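Local coordinates for argininosuccinate lyase (Chelativorans sp., PDB 6RXA) that cleaves carbon–nitrogen bonds in ethylenediaminedisuccinic acid (EDDS) with release of fumarate and, as an engineered C–N lyase, serves in enantioselective synthesis of chiral synthons for dipeptide sweeteners, at the interface of chains A and B and the interface of chains A and C. Coordinates in Å, arbitrary orientation; residue numbers count along the deposited sequence, not the author numbering. Chains: chain A/B/C, Argininosuccinate lyase.

Contact 1: the interface of chains A and B. Residues chain A 171, 175, 251, 254, 258; chain B 317-319.
B:Tyr318 slots its phenol ring between A:Arg254 and A:Ile175, where a loop of one subunit lies on helices 236-262 and 168-193 of another in this aspartase/fumarase-family lyase. The guanidinium lies over one face, with A:Arg254 CZ 4.1 Å from the centroid of the B:Tyr318 ring, a cation-pi stack whose planes are 27° apart. A:Ile175 CD1 presses on the opposite face toward the rim, 3.8 Å from B:Tyr318 CG, so the ring is clamped from both sides. A:Arg254 also reads the loop backbone. The chain bends at chi3 (76°), bringing A:Arg254 NE to B:Glu317 O at 2.9 Å; the bond is nearly straight, lies in the guanidinium plane and reaches the carbonyl from above its own plane. A:Arg254 NH2 makes a weak bond to B:Gln319 O.

A:Glu258 holds the other side of the loop with both carboxylate oxygens. Its OE2 accepts the side-chain amide B:Gln319 NE2 at 2.8 Å, a donor that comes from above the carboxylate plane. Its OE1 takes a weak bond from the backbone B:Tyr318 N at 3.0 Å. A neighbouring phenol on the same side steadies this oxygen: A:Tyr171 OH donates to A:Glu258 OE1 at 2.7 Å, on the anti side but tilted out of the carboxylate plane. That same hydroxyl lies 3.4 Å from B:Tyr318 CB, at the root of the clamped ring. The aliphatic stem of B:Glu317 packs beside the helix, its CG 3.7 Å from A:Glu258 CA.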
# COMPACT_ATOMS: atom_id res chain seq x y z
N TYR A 171 7.15 31.20 1.65
CA TYR A 171 7.05 29.77 1.93
C TYR A 171 5.61 29.38 2.25
O TYR A 171 5.07 28.40 1.71
CB TYR A 171 7.99 29.38 3.08
CG TYR A 171 7.88 27.91 3.41
CD1 TYR A 171 6.91 27.45 4.28
CD2 TYR A 171 8.70 26.98 2.79
CE1 TYR A 171 6.76 26.12 4.54
CE2 TYR A 171 8.56 25.62 3.05
CZ TYR A 171 7.59 25.20 3.93
OH TYR A 171 7.42 23.86 4.21
N ILE A 175 2.23 26.57 0.67
CA ILE A 175 1.25 25.74 1.37
C ILE A 175 -0.16 26.17 1.00
O ILE A 175 -1.02 25.33 0.74
CB ILE A 175 1.51 25.78 2.89
CG1 ILE A 175 2.96 25.39 3.22
CG2 ILE A 175 0.51 24.89 3.61
CD1 ILE A 175 3.39 24.02 2.77
N GLY A 251 0.85 16.38 2.35
CA GLY A 251 1.36 17.74 2.34
C GLY A 251 1.46 18.31 3.74
O GLY A 251 2.34 19.12 4.03
N ARG A 254 4.58 16.98 5.21
CA ARG A 254 5.74 17.69 4.70
C ARG A 254 5.94 19.02 5.41
O ARG A 254 7.08 19.40 5.73
CB ARG A 254 5.59 17.88 3.19
CG ARG A 254 5.74 16.57 2.44
CD ARG A 254 5.31 16.64 0.98
NE ARG A 254 6.31 17.31 0.18
CZ ARG A 254 6.11 17.69 -1.08
NH1 ARG A 254 4.91 17.49 -1.64
NH2 ARG A 254 7.13 18.25 -1.75
N GLU A 258 9.04 20.01 7.78
CA GLU A 258 9.78 21.25 7.55
C GLU A 258 9.96 22.02 8.85
O GLU A 258 11.07 22.46 9.18
CB GLU A 258 9.02 22.12 6.55
CG GLU A 258 9.86 23.27 6.00
CD GLU A 258 10.48 22.94 4.66
OE1 GLU A 258 9.72 22.55 3.75
OE2 GLU A 258 11.73 23.08 4.52
N GLU B 317 10.18 17.00 3.27
CA GLU B 317 9.66 18.32 3.58
C GLU B 317 8.94 18.89 2.35
O GLU B 317 8.82 18.22 1.32
CB GLU B 317 10.79 19.23 4.06
CG GLU B 317 11.42 18.79 5.39
CD GLU B 317 12.25 17.53 5.27
OE1 GLU B 317 13.13 17.48 4.38
OE2 GLU B 317 12.03 16.61 6.09
N TYR B 318 8.45 20.13 2.45
CA TYR B 318 7.74 20.75 1.32
C TYR B 318 8.77 21.46 0.45
O TYR B 318 8.79 22.68 0.31
CB TYR B 318 6.59 21.66 1.76
CG TYR B 318 5.50 21.57 0.71
CD1 TYR B 318 4.56 20.57 0.76
CD2 TYR B 318 5.48 22.42 -0.37
CE1 TYR B 318 3.61 20.43 -0.25
CE2 TYR B 318 4.54 22.29 -1.39
CZ TYR B 318 3.60 21.29 -1.31
OH TYR B 318 2.66 21.15 -2.32
N GLN B 319 9.64 20.62 -0.13
CA GLN B 319 10.81 21.05 -0.87
C GLN B 319 10.94 20.27 -2.17
O GLN B 319 10.39 19.18 -2.32
CB GLN B 319 12.08 20.69 -0.09
CG GLN B 319 12.29 21.43 1.19
CD GLN B 319 13.49 20.92 1.98
OE1 GLN B 319 14.37 20.23 1.45
NE2 GLN B 319 13.52 21.25 3.28

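Contact 2: the interface of chains A and B. Residues chain A 243, 246-247, 303, 306, 310; chain B 306, 310.
Helix 303-314 of chain B packs against helices 303-314 and 236-262 of chain A, within the central helical bundle typical of aspartase/fumarase-superfamily tetramers. The two copies of helix 303-314 face each other across the two-fold axis, and their leucines meet tip to tip. A:Leu306 CD2 comes 3.5 Å from B:Leu310 CD1, and the symmetric pair, A:Leu310 CD1 and B:Leu306 CD2, repeats this spacing. Between them the two Leu306 side chains point at each other, with A:Leu306 CD2 4.2 Å from B:Leu306 CD2. Different first torsions let the leucines converge: in Leu306 CG extends opposite the backbone nitrogen (chi1 174°), whereas in Leu310 it lies opposite the carbonyl carbon (chi1 -78°).

B:Leu310 has 68 Å² of its surface hidden by chain A here (the twin A:Leu310 is placed likewise), and each part of its side chain has its own neighbour. Its CB lies 3.5 Å from the thioether sulfur A:Met303 SD, the two side chains running past each other in opposite directions; bends at chi2 and chi3 keep the methionine methyl beside that same CB. The other branch, B:Leu310 CD2, reaches helix 236-262 and rests 3.9 Å from A:Val247 CA, crossing the valine at about a right angle. B:Leu306 CD1 touches the same helix at the ring of A:Phe243, 4.1 Å from its CE1.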
# COMPACT_ATOMS: atom_id res chain seq x y z
N PHE A 243 -8.27 8.50 -0.73
CA PHE A 243 -7.13 9.06 -1.43
C PHE A 243 -6.94 10.55 -1.13
O PHE A 243 -5.82 11.00 -0.88
CB PHE A 243 -7.22 8.90 -2.94
CG PHE A 243 -6.20 9.73 -3.64
CD1 PHE A 243 -4.85 9.38 -3.58
CD2 PHE A 243 -6.55 10.89 -4.29
CE1 PHE A 243 -3.89 10.16 -4.16
CE2 PHE A 243 -5.58 11.68 -4.89
CZ PHE A 243 -4.24 11.31 -4.81
N ALA A 246 -5.38 11.00 2.06
CA ALA A 246 -3.98 10.61 2.10
C ALA A 246 -3.09 11.66 1.44
O ALA A 246 -2.01 11.98 1.94
CB ALA A 246 -3.75 9.26 1.44
N VAL A 247 -3.50 12.17 0.27
CA VAL A 247 -2.63 13.14 -0.42
C VAL A 247 -2.59 14.47 0.32
O VAL A 247 -1.52 15.07 0.49
CB VAL A 247 -2.95 13.27 -1.92
CG1 VAL A 247 -4.20 14.10 -2.16
CG2 VAL A 247 -1.74 13.87 -2.66
N MET A 303 -2.53 6.11 4.77
CA MET A 303 -2.26 5.22 3.65
C MET A 303 -3.03 3.91 3.78
O MET A 303 -3.31 3.24 2.77
CB MET A 303 -0.77 4.86 3.66
CG MET A 303 0.15 6.02 3.60
SD MET A 303 0.46 6.52 1.91
CE MET A 303 1.27 5.08 1.13
N LEU A 306 -6.72 3.66 2.37
CA LEU A 306 -6.63 3.76 0.91
C LEU A 306 -6.27 2.41 0.29
O LEU A 306 -6.93 1.95 -0.65
CB LEU A 306 -5.60 4.82 0.54
CG LEU A 306 -5.27 4.97 -0.95
CD1 LEU A 306 -6.52 5.29 -1.74
CD2 LEU A 306 -4.18 6.02 -1.13
N LEU A 310 -8.90 -0.11 -1.88
CA LEU A 310 -8.58 -0.46 -3.26
C LEU A 310 -8.30 -1.95 -3.42
O LEU A 310 -8.69 -2.55 -4.44
CB LEU A 310 -7.39 0.34 -3.77
CG LEU A 310 -7.71 1.78 -4.18
CD1 LEU A 310 -6.41 2.57 -4.33
CD2 LEU A 310 -8.55 1.87 -5.43
N LEU B 306 1.07 4.06 -6.82
CA LEU B 306 0.29 4.89 -5.91
C LEU B 306 0.92 4.90 -4.51
O LEU B 306 1.13 5.97 -3.92
CB LEU B 306 -1.14 4.39 -5.85
CG LEU B 306 -2.08 5.06 -4.84
CD1 LEU B 306 -2.15 6.55 -5.10
CD2 LEU B 306 -3.44 4.39 -4.88
N LEU B 310 3.03 8.13 -2.75
CA LEU B 310 2.54 8.70 -1.49
C LEU B 310 3.52 8.48 -0.34
O LEU B 310 3.70 9.37 0.50
CB LEU B 310 1.17 8.14 -1.12
CG LEU B 310 0.00 8.74 -1.90
CD1 LEU B 310 -1.24 7.87 -1.70
CD2 LEU B 310 -0.28 10.18 -1.53

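Contact 3: the interface of chains A and C. Residues chain A 308, 311-312, 323, 325; chain C 297, 300-301.
C:Phe300, near the end of helix 290-301, sets its ring into a notch that chain A builds from helix 303-314 and the loop holding A:Ala323 and A:Val325; both helices belong to the superfamily's central bundle. Apolar packing lines the aromatic side chain along its CB, CD1, CD2 and CE2 atoms. A:Ser312 CB is tight against the ring, 3.3 Å from C:Phe300 CD2, and A:Thr311 brings its methyl CG2 to 4.0 Å from CD1 of C:Phe300. A:Val325 covers the stem, with CG2 3.7 Å from C:Phe300 CB, and the same methyl lies close to C:Ala301. The A:Ala323 methyl adds a contact with C:Phe300 CE2.

A carbonyl makes a polar approach to the aromatic rim: A:Ala323 O lies in the ring plane at the edge, 3.2 Å from C:Phe300 CD2, where the slightly positive ring hydrogens would be expected to suit it. The first methylenes of the extended C:Lys297 side chain pass this oxygen too, with CB 3.6 Å from A:Ala323 O.

Hydrogen bonding inside chain A shapes the notch. Backbone A:Val325 N donates to the hydroxyl A:Ser312 OG at 3.1 Å and 171° at the hydrogen, tying loop to helix. With chi1 at 77°, this hydroxyl points between its own backbone nitrogen and carbonyl carbon, turned to the loop, while CB meets the phenylalanine.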
# COMPACT_ATOMS: atom_id res chain seq x y z
N GLY A 308 -6.41 -0.69 1.75
CA GLY A 308 -7.40 -1.72 2.03
C GLY A 308 -8.62 -1.60 1.15
O GLY A 308 -9.15 -2.61 0.66
N THR A 311 -7.62 -2.57 -2.45
CA THR A 311 -7.43 -4.02 -2.52
C THR A 311 -8.78 -4.73 -2.60
O THR A 311 -8.97 -5.66 -3.40
CB THR A 311 -6.64 -4.52 -1.32
OG1 THR A 311 -5.30 -4.01 -1.40
CG2 THR A 311 -6.58 -6.02 -1.28
N SER A 312 -9.72 -4.32 -1.75
CA SER A 312 -11.02 -4.99 -1.72
C SER A 312 -11.76 -4.84 -3.05
O SER A 312 -12.42 -5.78 -3.51
CB SER A 312 -11.86 -4.50 -0.53
OG SER A 312 -12.45 -3.24 -0.73
N ALA A 323 -17.56 -7.88 1.22
CA ALA A 323 -16.12 -7.95 1.41
C ALA A 323 -15.41 -6.61 1.24
O ALA A 323 -14.20 -6.54 1.44
CB ALA A 323 -15.49 -8.95 0.42
N VAL A 325 -13.90 -3.03 1.94
CA VAL A 325 -13.37 -2.29 3.09
C VAL A 325 -13.93 -0.87 3.08
O VAL A 325 -14.14 -0.26 2.02
CB VAL A 325 -11.83 -2.33 3.06
CG1 VAL A 325 -11.21 -1.44 4.12
CG2 VAL A 325 -11.36 -3.78 3.26
N LYS C 297 -12.82 -9.64 3.83
CA LYS C 297 -12.72 -8.24 4.23
C LYS C 297 -11.58 -8.03 5.22
O LYS C 297 -10.81 -7.07 5.09
CB LYS C 297 -14.06 -7.78 4.81
CG LYS C 297 -14.14 -6.30 5.19
CD LYS C 297 -15.48 -6.05 5.89
CE LYS C 297 -15.70 -4.62 6.28
NZ LYS C 297 -17.03 -4.58 7.00
N PHE C 300 -8.25 -8.15 3.35
CA PHE C 300 -7.95 -6.92 2.62
C PHE C 300 -7.54 -5.82 3.59
O PHE C 300 -6.60 -5.07 3.34
CB PHE C 300 -9.17 -6.46 1.84
CG PHE C 300 -9.81 -7.52 0.99
CD1 PHE C 300 -9.08 -8.56 0.43
CD2 PHE C 300 -11.17 -7.44 0.72
CE1 PHE C 300 -9.72 -9.50 -0.37
CE2 PHE C 300 -11.80 -8.36 -0.07
CZ PHE C 300 -11.08 -9.40 -0.61
N ALA C 301 -8.25 -5.72 4.72
CA ALA C 301 -7.96 -4.65 5.66
C ALA C 301 -6.57 -4.78 6.26
O ALA C 301 -5.95 -3.77 6.62
CB ALA C 301 -9.01 -4.61 6.76

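Contact 4: the interface of chains A and B. Residues chain A 372, 375-376, 380, 382; chain B 105, 108, 208.
Helix 367-378, part of the argininosuccinate lyase C-terminal family region, docks on a tryptophan from a loop of the neighbouring subunit. B:Trp208 is the main projection, and its indole is gripped at edge and face. At the edge, the indole nitrogen B:Trp208 NE1 donates to the carboxylate oxygen A:Asp372 OD1 at 2.9 Å. The acceptor lies in the indole plane, but the carboxylate stands 87° to it, and the N-H meets the oxygen from above the carboxylate plane. A:Asp372 CG sits opposite its carbonyl carbon (chi1 -78°), which places the carboxylate at this edge.

One face of the indole takes the poorly ordered A:Arg376, whose NH2 lies 3.8 Å from the centroid of the five-membered ring of B:Trp208 in a cation-pi contact that should be read with caution. The arginine and indole run past each other in opposite directions, and the arginine's stem follows the six-membered ring, CB 3.8 Å from B:Trp208 CH2. The opposite face rests on B:Ile108 CG2 of its own chain, an intrachain support that backs the ring while its CD1 also meets chain A. A:Val375 fills the corner between B:Trp208 and B:Ile108: its CG1 lies 3.8 Å from B:Trp208 CZ2 and 4.0 Å from B:Ile108 CD1.

In the fold, B:Ile108 follows 3-10 helix 101-107 and precedes by a few residues B:Ser111, a succinate- and fumarate-binding position, which places this helix of one subunit probably near a ligand-binding segment of the other.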
# COMPACT_ATOMS: atom_id res chain seq x y z
N ASP A 372 24.50 35.25 -11.42
CA ASP A 372 23.67 35.99 -12.37
C ASP A 372 24.26 37.36 -12.64
O ASP A 372 24.17 37.87 -13.77
CB ASP A 372 22.26 36.16 -11.81
CG ASP A 372 21.39 34.92 -11.93
OD1 ASP A 372 21.55 34.13 -12.88
OD2 ASP A 372 20.50 34.75 -11.08
N VAL A 375 27.06 37.08 -15.29
CA VAL A 375 26.46 36.94 -16.61
C VAL A 375 25.92 38.28 -17.10
O VAL A 375 26.17 38.70 -18.23
CB VAL A 375 25.35 35.87 -16.58
CG1 VAL A 375 24.58 35.85 -17.89
CG2 VAL A 375 25.94 34.51 -16.26
N ARG A 376 25.16 38.96 -16.24
CA ARG A 376 24.50 40.20 -16.64
C ARG A 376 25.50 41.32 -16.88
O ARG A 376 25.34 42.11 -17.81
CB ARG A 376 23.50 40.59 -15.55
CG ARG A 376 22.53 41.69 -15.93
CD ARG A 376 21.60 42.02 -14.76
NE ARG A 376 20.69 40.92 -14.42
CZ ARG A 376 20.75 40.18 -13.32
NH1 ARG A 376 21.69 40.39 -12.40
NH2 ARG A 376 19.87 39.21 -13.13
N ILE A 380 29.40 36.81 -19.81
CA ILE A 380 29.80 35.41 -19.91
C ILE A 380 28.56 34.52 -19.84
O ILE A 380 27.48 34.94 -19.41
CB ILE A 380 30.81 35.02 -18.82
CG1 ILE A 380 30.23 35.25 -17.42
CG2 ILE A 380 32.09 35.85 -18.95
CD1 ILE A 380 31.25 35.01 -16.31
N TYR A 382 26.23 31.22 -18.56
CA TYR A 382 25.89 30.85 -17.20
C TYR A 382 26.81 29.74 -16.67
O TYR A 382 27.15 29.72 -15.48
CB TYR A 382 24.42 30.43 -17.06
CG TYR A 382 24.05 30.44 -15.60
CD1 TYR A 382 23.67 31.62 -14.98
CD2 TYR A 382 24.20 29.31 -14.81
CE1 TYR A 382 23.39 31.67 -13.63
CE2 TYR A 382 23.92 29.34 -13.45
CZ TYR A 382 23.51 30.53 -12.87
OH TYR A 382 23.24 30.62 -11.53
N LYS B 105 24.00 29.88 -22.14
CA LYS B 105 23.00 30.92 -21.93
C LYS B 105 21.58 30.38 -21.97
O LYS B 105 20.66 31.08 -21.54
CB LYS B 105 23.17 32.04 -22.96
CG LYS B 105 24.43 32.85 -22.74
CD LYS B 105 24.36 34.19 -23.47
CE LYS B 105 25.57 35.05 -23.16
NZ LYS B 105 25.42 36.42 -23.72
N ILE B 108 19.90 30.47 -18.51
CA ILE B 108 19.63 31.70 -17.78
C ILE B 108 18.21 31.69 -17.23
O ILE B 108 17.24 31.44 -17.95
CB ILE B 108 19.88 32.92 -18.68
CG1 ILE B 108 21.39 33.11 -18.91
CG2 ILE B 108 19.27 34.17 -18.05
CD1 ILE B 108 21.72 34.13 -20.01
N TRP B 208 16.12 37.48 -13.26
CA TRP B 208 15.98 37.72 -14.68
C TRP B 208 14.51 38.00 -15.02
O TRP B 208 13.62 37.36 -14.47
CB TRP B 208 16.48 36.52 -15.49
CG TRP B 208 17.96 36.36 -15.41
CD1 TRP B 208 18.65 35.51 -14.61
CD2 TRP B 208 18.93 37.08 -16.17
NE1 TRP B 208 20.00 35.65 -14.81
CE2 TRP B 208 20.20 36.62 -15.77
CE3 TRP B 208 18.85 38.07 -17.15
CZ2 TRP B 208 21.38 37.11 -16.31
CZ3 TRP B 208 20.03 38.57 -17.69
CH2 TRP B 208 21.27 38.09 -17.27

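Contacts 1, 2 and 4 belong to one A–B interface. Between C-alpha centres, as throughout, contact 1 lies about 18 Å from contact 2 and 29 Å from contact 4, and contacts 2 and 4 are about 42 Å apart. Helix 236-262 of chain A serves both contacts 1 and 2. Contact 3 turns to chain C about 14 Å from contact 2, and helix 303-314 of chain A joins both, so one helix is wedged between two partners. At about 56 Å, contacts 3 and 4 mark the bundle core and the periphery. This fits the four-copy assembly and the tetramers of the superfamily, whose active sites combine several subunits.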